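Local structure of Alr3699 protein (Nostoc sp., 4XSO) at residues A227-P232 with L261-R266; R214-K219 with F245-Y250. The protein is a glycosyltransferase-like protein of the GT-B clan, built from two Rossmann-like domains, whose own function is not established. All coordinates share one frame; numbering follows the deposited sequence.

How the contacts relate
Both contacts lie among the helices and loops that flank the second of the chain's two parallel sheets, within the group 1 glycosyltransferase region. From the N terminus, strand 207-212 runs into the loop 214-219, the first half of contact 2. Helix 221-228 follows and leads into 227-232, the first half of contact 1. After strand 235-240 the chain reaches 245-250, which closes contact 2 at the start of helix 248-260; past that helix, 261-266 closes contact 1 before strand 267-271. The segments alternate, so the two closures cross rather than nest. Contact 2 joins the beginnings of two successive helical crossovers and contact 1 their ends, with centres about 21 Å apart.

Contact 1: residues A227-P232 with L261-R266; sequences ALAQCP and LGLENR
Leu263 and Leu261 supply the apolar part of this contact, meeting Leu228 and Ala229 at the C-terminal part of helix 221-228. CD1 of Leu263 sits 3.9 Å from CB of Leu228 and equally close to the backbone N of Ala229. CD2 of Leu261 approaches CB of Ala229 at 4.1 Å. Leu228 also reaches the backbone beyond, its CD2 lying 3.4 Å from Arg266 O.

The polar part belongs to Arg266, whose side chain slides past Leu228 in the opposite direction. Its chain bends at chi3 (62°), placing NE, and CG of Leu228 lies over one face of the guanidinium. NH2 makes a weak hydrogen bond to Cys231 O (3.4 Å, 141° at the hydrogen); Pro232 O is nearer, 2.7 Å from NH2, but at a poor angle. The stronger partner of NH2 is Val235 O, at the start of strand 235-240, so the guanidinium ties this turn mainly to that strand.

A Schellman motif at Gly262 ends helix 248-260, and a type I turn from Leu263 to Arg266 leads on to strand 267-271. Two helix ends thus pack together ahead of neighbouring parallel strands, as in the alpha/beta crossovers of a Rossmann-like domain.

Contact 2: residues R214-K219 with F245-Y250; sequences RLSPWK and FGEQDY
Tyr250 lays its ring against the backbone of Ser216 and Pro217, and this is the main surface of the contact. CG of Tyr250, anti to its backbone N (chi1 -172°), is thereby set 3.8 Å from Pro217 CD. Over one face of the ring, the N of Pro217 stands 3.6 Å above its centre, while the C of Ser216 lies 3.4 Å above the plane toward the rim. The proline ring adds a CH-pi contact: its CD is 4.0 Å from the ring centroid of Tyr250 and only 20° off the normal. Farther out on the tyrosine, CE2 comes to 3.1 Å from the carbonyl O of Ser216, and CE1 to 3.5 Å from Pro217 CA.

Glu247 meets the same proline with its carboxylate end. The bend at chi2 (-64°) sets CD 3.7 Å from Pro217 CD, and OE1 is as near to that proline carbon. The aliphatic part of Glu247 continues the contact, with CB 4.0 Å from Leu215 O.

In the next shell, the phenol OH of Tyr250 is hydrogen-bonded to His222 ND1, which fixes the far end of the ring. Leu215 is paired through its backbone with Asp242, and Trp218 with Thr291, so the loop 214-219 is also tied by its backbone to those two residues.

Glu247 occupies the N-cap position of helix 248-260, and Tyr250 lies in that helix's first turn. The helix start therefore packs on the loop that follows strand 207-212, joining two successive strand-to-helix connections at the C-terminal edge of the parallel sheet, an arrangement that belongs to the Rossmann-like domains of the GT-B fold.

Contact 1: residues A227-P232 with L261-R266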
ATOM      1  N   ALA A 227     -34.937 -31.152 -15.592  1.00 35.80           N
ATOM      2  CA  ALA A 227     -35.038 -31.578 -16.982  1.00 33.22           C
ATOM      3  C   ALA A 227     -35.098 -33.110 -17.121  1.00 33.05           C
ATOM      4  O   ALA A 227     -35.757 -33.624 -18.016  1.00 33.71           O
ATOM      5  CB  ALA A 227     -33.874 -31.030 -17.802  1.00 35.24           C
ATOM      6  N   LEU A 228     -34.411 -33.863 -16.267  1.00 31.16           N
ATOM      7  CA  LEU A 228     -34.429 -35.321 -16.394  1.00 36.99           C
ATOM      8  C   LEU A 228     -35.862 -35.851 -16.242  1.00 39.58           C
ATOM      9  O   LEU A 228     -36.274 -36.766 -16.934  1.00 38.69           O
ATOM     10  CB  LEU A 228     -33.525 -35.951 -15.325  1.00 42.95           C
ATOM     11  CG  LEU A 228     -32.644 -37.099 -15.807  1.00 51.93           C
ATOM     12  CD1 LEU A 228     -31.915 -36.701 -17.074  1.00 51.33           C
ATOM     13  CD2 LEU A 228     -31.632 -37.506 -14.737  1.00 57.17           C
ATOM     14  N   ALA A 229     -36.614 -35.207 -15.366  1.00 38.40           N
ATOM     15  CA  ALA A 229     -38.022 -35.519 -15.155  1.00 45.88           C
ATOM     16  C   ALA A 229     -38.792 -35.472 -16.452  1.00 46.33           C
ATOM     17  O   ALA A 229     -39.841 -36.090 -16.542  1.00 48.15           O
ATOM     18  CB  ALA A 229     -38.619 -34.560 -14.139  1.00 45.62           C
ATOM     19  N   GLN A 230     -38.271 -34.752 -17.460  1.00 40.57           N
ATOM     20  CA  GLN A 230     -38.956 -34.566 -18.734  1.00 39.63           C
ATOM     21  C   GLN A 230     -38.359 -35.344 -19.889  1.00 46.72           C
ATOM     22  O   GLN A 230     -38.703 -35.052 -21.021  1.00 52.16           O
ATOM     23  CB  GLN A 230     -38.958 -33.071 -19.088  1.00 43.63           C
ATOM     24  CG  GLN A 230     -39.792 -32.249 -18.115  1.00 49.81           C
ATOM     25  CD  GLN A 230     -41.253 -32.569 -18.329  1.00 59.56           C
ATOM     26  OE1 GLN A 230     -41.799 -33.508 -17.734  1.00 61.65           O
ATOM     27  NE2 GLN A 230     -41.867 -31.867 -19.277  1.00 65.29           N
ATOM     28  N   CYS A 231     -37.479 -36.310 -19.595  1.00 42.11           N
ATOM     29  CA  CYS A 231     -36.693 -37.048 -20.562  1.00 43.47           C
ATOM     30  C   CYS A 231     -37.091 -38.496 -20.556  1.00 42.22           C
ATOM     31  O   CYS A 231     -37.520 -39.000 -19.531  1.00 45.08           O
ATOM     32  CB  CYS A 231     -35.186 -36.963 -20.198  1.00 37.10           C
ATOM     33  SG  CYS A 231     -34.553 -35.350 -20.651  1.00 41.02           S
ATOM     34  N   PRO A 232     -36.923 -39.191 -21.689  1.00 45.57           N
ATOM     35  CA  PRO A 232     -37.262 -40.594 -21.612  1.00 41.67           C
ATOM     36  C   PRO A 232     -36.465 -41.362 -20.574  1.00 43.02           C
ATOM     37  O   PRO A 232     -35.409 -40.892 -20.063  1.00 39.23           O
ATOM     38  CB  PRO A 232     -37.014 -41.131 -23.042  1.00 48.55           C
ATOM     39  CG  PRO A 232     -36.516 -40.007 -23.857  1.00 48.65           C
ATOM     40  CD  PRO A 232     -36.683 -38.739 -23.065  1.00 46.21           C
ATOM     41  N   LEU A 261     -38.838 -36.470  -7.344  1.00 44.17           N
ATOM     42  CA  LEU A 261     -39.153 -36.676  -8.767  1.00 38.91           C
ATOM     43  C   LEU A 261     -39.190 -38.121  -9.153  1.00 38.10           C
ATOM     44  O   LEU A 261     -39.501 -38.458 -10.282  1.00 35.33           O
ATOM     45  CB  LEU A 261     -38.200 -35.887  -9.662  1.00 41.22           C
ATOM     46  CG  LEU A 261     -38.519 -34.393  -9.431  1.00 39.85           C
ATOM     47  CD1 LEU A 261     -37.366 -33.460  -9.746  1.00 43.33           C
ATOM     48  CD2 LEU A 261     -39.756 -33.996 -10.216  1.00 40.98           C
ATOM     49  N   GLY A 262     -38.929 -39.027  -8.218  1.00 40.45           N
ATOM     50  CA  GLY A 262     -38.813 -40.443  -8.616  1.00 42.53           C
ATOM     51  C   GLY A 262     -37.623 -40.804  -9.497  1.00 39.09           C
ATOM     52  O   GLY A 262     -37.653 -41.803 -10.227  1.00 39.81           O
ATOM     53  N   LEU A 263     -36.543 -40.033  -9.395  1.00 42.77           N
ATOM     54  CA  LEU A 263     -35.344 -40.238 -10.236  1.00 35.76           C
ATOM     55  C   LEU A 263     -34.106 -40.948  -9.615  1.00 41.36           C
ATOM     56  O   LEU A 263     -32.979 -40.837 -10.139  1.00 36.78           O
ATOM     57  CB  LEU A 263     -34.926 -38.887 -10.723  1.00 37.29           C
ATOM     58  CG  LEU A 263     -35.914 -38.306 -11.752  1.00 39.72           C
ATOM     59  CD1 LEU A 263     -35.427 -36.906 -12.065  1.00 42.27           C
ATOM     60  CD2 LEU A 263     -36.039 -39.180 -12.998  1.00 38.86           C
ATOM     61  N   GLU A 264     -34.305 -41.706  -8.533  1.00 41.91           N
ATOM     62  CA  GLU A 264     -33.189 -42.174  -7.710  1.00 43.65           C
ATOM     63  C   GLU A 264     -32.334 -43.182  -8.439  1.00 41.13           C
ATOM     64  O   GLU A 264     -31.177 -43.347  -8.114  1.00 44.91           O
ATOM     65  CB  GLU A 264     -33.650 -42.782  -6.370  1.00 46.48           C
ATOM     66  CG  GLU A 264     -34.661 -43.928  -6.504  1.00 49.78           C
ATOM     67  CD  GLU A 264     -36.115 -43.440  -6.485  1.00 48.38           C
ATOM     68  OE1 GLU A 264     -36.337 -42.200  -6.599  1.00 43.75           O
ATOM     69  OE2 GLU A 264     -37.000 -44.300  -6.306  1.00 47.63           O
ATOM     70  N   ASN A 265     -32.930 -43.870  -9.390  1.00 38.83           N
ATOM     71  CA  ASN A 265     -32.233 -44.799 -10.210  1.00 49.53           C
ATOM     72  C   ASN A 265     -31.804 -44.262 -11.591  1.00 45.50           C
ATOM     73  O   ASN A 265     -31.487 -45.020 -12.448  1.00 41.23           O
ATOM     74  CB  ASN A 265     -33.052 -46.055 -10.405  1.00 52.52           C
ATOM     75  CG  ASN A 265     -32.180 -47.294 -10.265  1.00 68.49           C
ATOM     76  OD1 ASN A 265     -31.326 -47.379  -9.328  1.00 65.70           O
ATOM     77  ND2 ASN A 265     -32.320 -48.229 -11.208  1.00 65.47           N
ATOM     78  N   ARG A 266     -31.848 -42.966 -11.778  1.00 40.35           N
ATOM     79  CA  ARG A 266     -31.477 -42.347 -13.057  1.00 41.11           C
ATOM     80  C   ARG A 266     -30.486 -41.195 -12.838  1.00 35.29           C
ATOM     81  O   ARG A 266     -30.271 -40.413 -13.748  1.00 38.11           O
ATOM     82  CB  ARG A 266     -32.753 -41.804 -13.709  1.00 36.52           C
ATOM     83  CG  ARG A 266     -33.655 -42.934 -14.199  1.00 38.60           C
ATOM     84  CD  ARG A 266     -34.888 -42.398 -14.845  1.00 38.14           C
ATOM     85  NE  ARG A 266     -34.575 -41.607 -16.015  1.00 39.08           N
ATOM     86  CZ  ARG A 266     -35.380 -40.682 -16.497  1.00 44.20           C
ATOM     87  NH1 ARG A 266     -36.578 -40.435 -15.934  1.00 46.01           N
ATOM     88  NH2 ARG A 266     -35.007 -40.011 -17.536  1.00 42.81           N
TER

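Contact 2: residues R214-K219 with F245-Y250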
ATOM      1  N   ARG A 214     -18.520 -28.758  -8.865  1.00 41.22           N
ATOM      2  CA  ARG A 214     -18.769 -28.957  -7.466  1.00 46.73           C
ATOM      3  C   ARG A 214     -20.289 -28.730  -7.286  1.00 34.58           C
ATOM      4  O   ARG A 214     -20.956 -28.070  -8.079  1.00 35.43           O
ATOM      5  CB  ARG A 214     -17.945 -27.973  -6.607  1.00 57.95           C
ATOM      6  CG  ARG A 214     -18.220 -26.519  -6.931  1.00 65.36           C
ATOM      7  CD  ARG A 214     -17.216 -25.580  -6.257  1.00 80.26           C
ATOM      8  NE  ARG A 214     -17.369 -24.237  -6.799  1.00 80.57           N
ATOM      9  CZ  ARG A 214     -16.811 -23.796  -7.926  1.00 84.69           C
ATOM     10  NH1 ARG A 214     -15.988 -24.573  -8.640  1.00 81.78           N
ATOM     11  NH2 ARG A 214     -17.063 -22.551  -8.327  1.00 83.36           N
ATOM     12  N   LEU A 215     -20.830 -29.374  -6.286  1.00 38.17           N
ATOM     13  CA  LEU A 215     -22.246 -29.362  -6.031  1.00 38.91           C
ATOM     14  C   LEU A 215     -22.546 -28.040  -5.351  1.00 43.64           C
ATOM     15  O   LEU A 215     -22.253 -27.866  -4.157  1.00 47.76           O
ATOM     16  CB  LEU A 215     -22.614 -30.556  -5.139  1.00 40.42           C
ATOM     17  CG  LEU A 215     -22.251 -31.922  -5.717  1.00 43.17           C
ATOM     18  CD1 LEU A 215     -22.542 -33.008  -4.673  1.00 51.11           C
ATOM     19  CD2 LEU A 215     -23.003 -32.194  -7.011  1.00 43.64           C
ATOM     20  N   SER A 216     -23.127 -27.078  -5.957  1.00 48.34           N
ATOM     21  CA  SER A 216     -23.341 -25.689  -5.529  1.00 50.38           C
ATOM     22  C   SER A 216     -24.597 -25.066  -6.189  1.00 45.19           C
ATOM     23  O   SER A 216     -25.008 -25.482  -7.273  1.00 48.00           O
ATOM     24  CB  SER A 216     -22.072 -24.905  -5.785  1.00 54.47           C
ATOM     25  OG  SER A 216     -22.276 -23.584  -5.428  1.00 59.26           O
ATOM     26  N   PRO A 217     -25.418 -24.302  -5.678  1.00 45.77           N
ATOM     27  CA  PRO A 217     -26.656 -23.852  -6.358  1.00 45.54           C
ATOM     28  C   PRO A 217     -26.363 -23.048  -7.615  1.00 44.19           C
ATOM     29  O   PRO A 217     -27.089 -23.148  -8.596  1.00 41.13           O
ATOM     30  CB  PRO A 217     -27.359 -22.946  -5.325  1.00 46.33           C
ATOM     31  CG  PRO A 217     -26.685 -23.221  -4.014  1.00 46.70           C
ATOM     32  CD  PRO A 217     -25.368 -23.912  -4.248  1.00 44.29           C
ATOM     33  N   TRP A 218     -25.278 -22.276  -7.580  1.00 45.85           N
ATOM     34  CA  TRP A 218     -24.872 -21.467  -8.731  1.00 48.86           C
ATOM     35  C   TRP A 218     -24.558 -22.404  -9.922  1.00 44.13           C
ATOM     36  O   TRP A 218     -24.757 -21.997 -11.075  1.00 37.72           O
ATOM     37  CB  TRP A 218     -23.616 -20.614  -8.435  1.00 51.58           C
ATOM     38  CG  TRP A 218     -23.777 -19.411  -7.536  1.00 66.01           C
ATOM     39  CD1 TRP A 218     -24.852 -19.083  -6.755  1.00 67.67           C
ATOM     40  CD2 TRP A 218     -22.773 -18.389  -7.289  1.00 87.47           C
ATOM     41  NE1 TRP A 218     -24.594 -17.913  -6.062  1.00 77.36           N
ATOM     42  CE2 TRP A 218     -23.328 -17.469  -6.371  1.00 88.24           C
ATOM     43  CE3 TRP A 218     -21.457 -18.162  -7.767  1.00 90.12           C
ATOM     44  CZ2 TRP A 218     -22.611 -16.329  -5.923  1.00 91.19           C
ATOM     45  CZ3 TRP A 218     -20.747 -17.028  -7.314  1.00 84.28           C
ATOM     46  CH2 TRP A 218     -21.327 -16.135  -6.406  1.00 90.73           C
ATOM     47  N   LYS A 219     -24.051 -23.615  -9.639  1.00 36.68           N
ATOM     48  CA  LYS A 219     -23.704 -24.565 -10.705  1.00 36.79           C
ATOM     49  C   LYS A 219     -24.883 -25.322 -11.318  1.00 37.13           C
ATOM     50  O   LYS A 219     -24.719 -25.989 -12.355  1.00 35.02           O
ATOM     51  CB  LYS A 219     -22.603 -25.518 -10.266  1.00 33.56           C
ATOM     52  CG  LYS A 219     -21.294 -24.778  -9.901  1.00 35.92           C
ATOM     53  CD  LYS A 219     -20.683 -24.152 -11.150  1.00 41.85           C
ATOM     54  CE  LYS A 219     -19.379 -23.421 -10.916  1.00 54.60           C
ATOM     55  NZ  LYS A 219     -18.246 -24.354 -11.187  1.00 62.88           N
ATOM     56  N   PHE A 245     -18.054 -27.514   2.262  1.00 54.41           N
ATOM     57  CA  PHE A 245     -18.437 -27.155   3.620  1.00 53.60           C
ATOM     58  C   PHE A 245     -19.563 -26.122   3.594  1.00 56.28           C
ATOM     59  O   PHE A 245     -20.606 -26.287   4.255  1.00 50.64           O
ATOM     60  CB  PHE A 245     -17.215 -26.655   4.397  1.00 65.81           C
ATOM     61  CG  PHE A 245     -17.508 -26.305   5.838  1.00 75.40           C
ATOM     62  CD1 PHE A 245     -17.542 -27.300   6.826  1.00 83.42           C
ATOM     63  CD2 PHE A 245     -17.765 -24.983   6.218  1.00 77.02           C
ATOM     64  CE1 PHE A 245     -17.828 -26.983   8.160  1.00 79.44           C
ATOM     65  CE2 PHE A 245     -18.042 -24.667   7.547  1.00 79.03           C
ATOM     66  CZ  PHE A 245     -18.076 -25.667   8.519  1.00 76.80           C
ATOM     67  N   GLY A 246     -19.398 -25.106   2.757  1.00 56.28           N
ATOM     68  CA  GLY A 246     -20.398 -24.053   2.628  1.00 53.90           C
ATOM     69  C   GLY A 246     -21.755 -24.441   2.070  1.00 60.46           C
ATOM     70  O   GLY A 246     -22.744 -23.764   2.338  1.00 59.44           O
ATOM     71  N   GLU A 247     -21.846 -25.518   1.293  1.00 56.30           N
ATOM     72  CA  GLU A 247     -23.134 -25.818   0.637  1.00 51.48           C
ATOM     73  C   GLU A 247     -23.672 -27.191   0.980  1.00 50.59           C
ATOM     74  O   GLU A 247     -24.204 -27.912   0.102  1.00 42.99           O
ATOM     75  CB  GLU A 247     -23.036 -25.696  -0.880  1.00 48.50           C
ATOM     76  CG  GLU A 247     -22.674 -24.295  -1.338  1.00 57.21           C
ATOM     77  CD  GLU A 247     -23.722 -23.242  -0.993  1.00 58.30           C
ATOM     78  OE1 GLU A 247     -24.877 -23.589  -0.634  1.00 67.01           O
ATOM     79  OE2 GLU A 247     -23.371 -22.047  -1.087  1.00 64.85           O
ATOM     80  N   GLN A 248     -23.609 -27.545   2.266  1.00 48.24           N
ATOM     81  CA  GLN A 248     -24.342 -28.751   2.717  1.00 46.92           C
ATOM     82  C   GLN A 248     -25.857 -28.747   2.534  1.00 39.76           C
ATOM     83  O   GLN A 248     -26.418 -29.757   2.124  1.00 47.60           O
ATOM     84  CB  GLN A 248     -23.939 -29.086   4.139  1.00 57.67           C
ATOM     85  CG  GLN A 248     -22.524 -29.648   4.143  1.00 61.46           C
ATOM     86  CD  GLN A 248     -22.306 -30.714   3.048  1.00 64.24           C
ATOM     87  OE1 GLN A 248     -21.434 -30.564   2.155  1.00 52.22           O
ATOM     88  NE2 GLN A 248     -23.110 -31.795   3.106  1.00 52.28           N
ATOM     89  N   ASP A 249     -26.557 -27.651   2.801  1.00 42.03           N
ATOM     90  CA  ASP A 249     -28.030 -27.630   2.528  1.00 42.07           C
ATOM     91  C   ASP A 249     -28.423 -27.954   1.082  1.00 45.27           C
ATOM     92  O   ASP A 249     -29.547 -28.450   0.813  1.00 37.40           O
ATOM     93  CB  ASP A 249     -28.639 -26.228   2.792  1.00 57.29           C
ATOM     94  CG  ASP A 249     -28.503 -25.773   4.225  1.00 61.45           C
ATOM     95  OD1 ASP A 249     -27.793 -26.431   4.996  1.00 68.80           O
ATOM     96  OD2 ASP A 249     -29.111 -24.731   4.566  1.00 68.95           O
ATOM     97  N   TYR A 250     -27.535 -27.606   0.133  1.00 42.89           N
ATOM     98  CA  TYR A 250     -27.819 -27.862  -1.301  1.00 41.42           C
ATOM     99  C   TYR A 250     -27.758 -29.332  -1.643  1.00 40.18           C
ATOM    100  O   TYR A 250     -28.579 -29.847  -2.368  1.00 37.48           O
ATOM    101  CB  TYR A 250     -26.824 -27.131  -2.203  1.00 43.18           C
ATOM    102  CG  TYR A 250     -27.160 -27.188  -3.681  1.00 44.18           C
ATOM    103  CD1 TYR A 250     -28.335 -26.620  -4.155  1.00 38.78           C
ATOM    104  CD2 TYR A 250     -26.288 -27.779  -4.599  1.00 46.93           C
ATOM    105  CE1 TYR A 250     -28.642 -26.631  -5.513  1.00 42.48           C
ATOM    106  CE2 TYR A 250     -26.603 -27.830  -5.972  1.00 50.32           C
ATOM    107  CZ  TYR A 250     -27.785 -27.274  -6.432  1.00 41.20           C
ATOM    108  OH  TYR A 250     -28.142 -27.266  -7.781  1.00 36.23           O
TER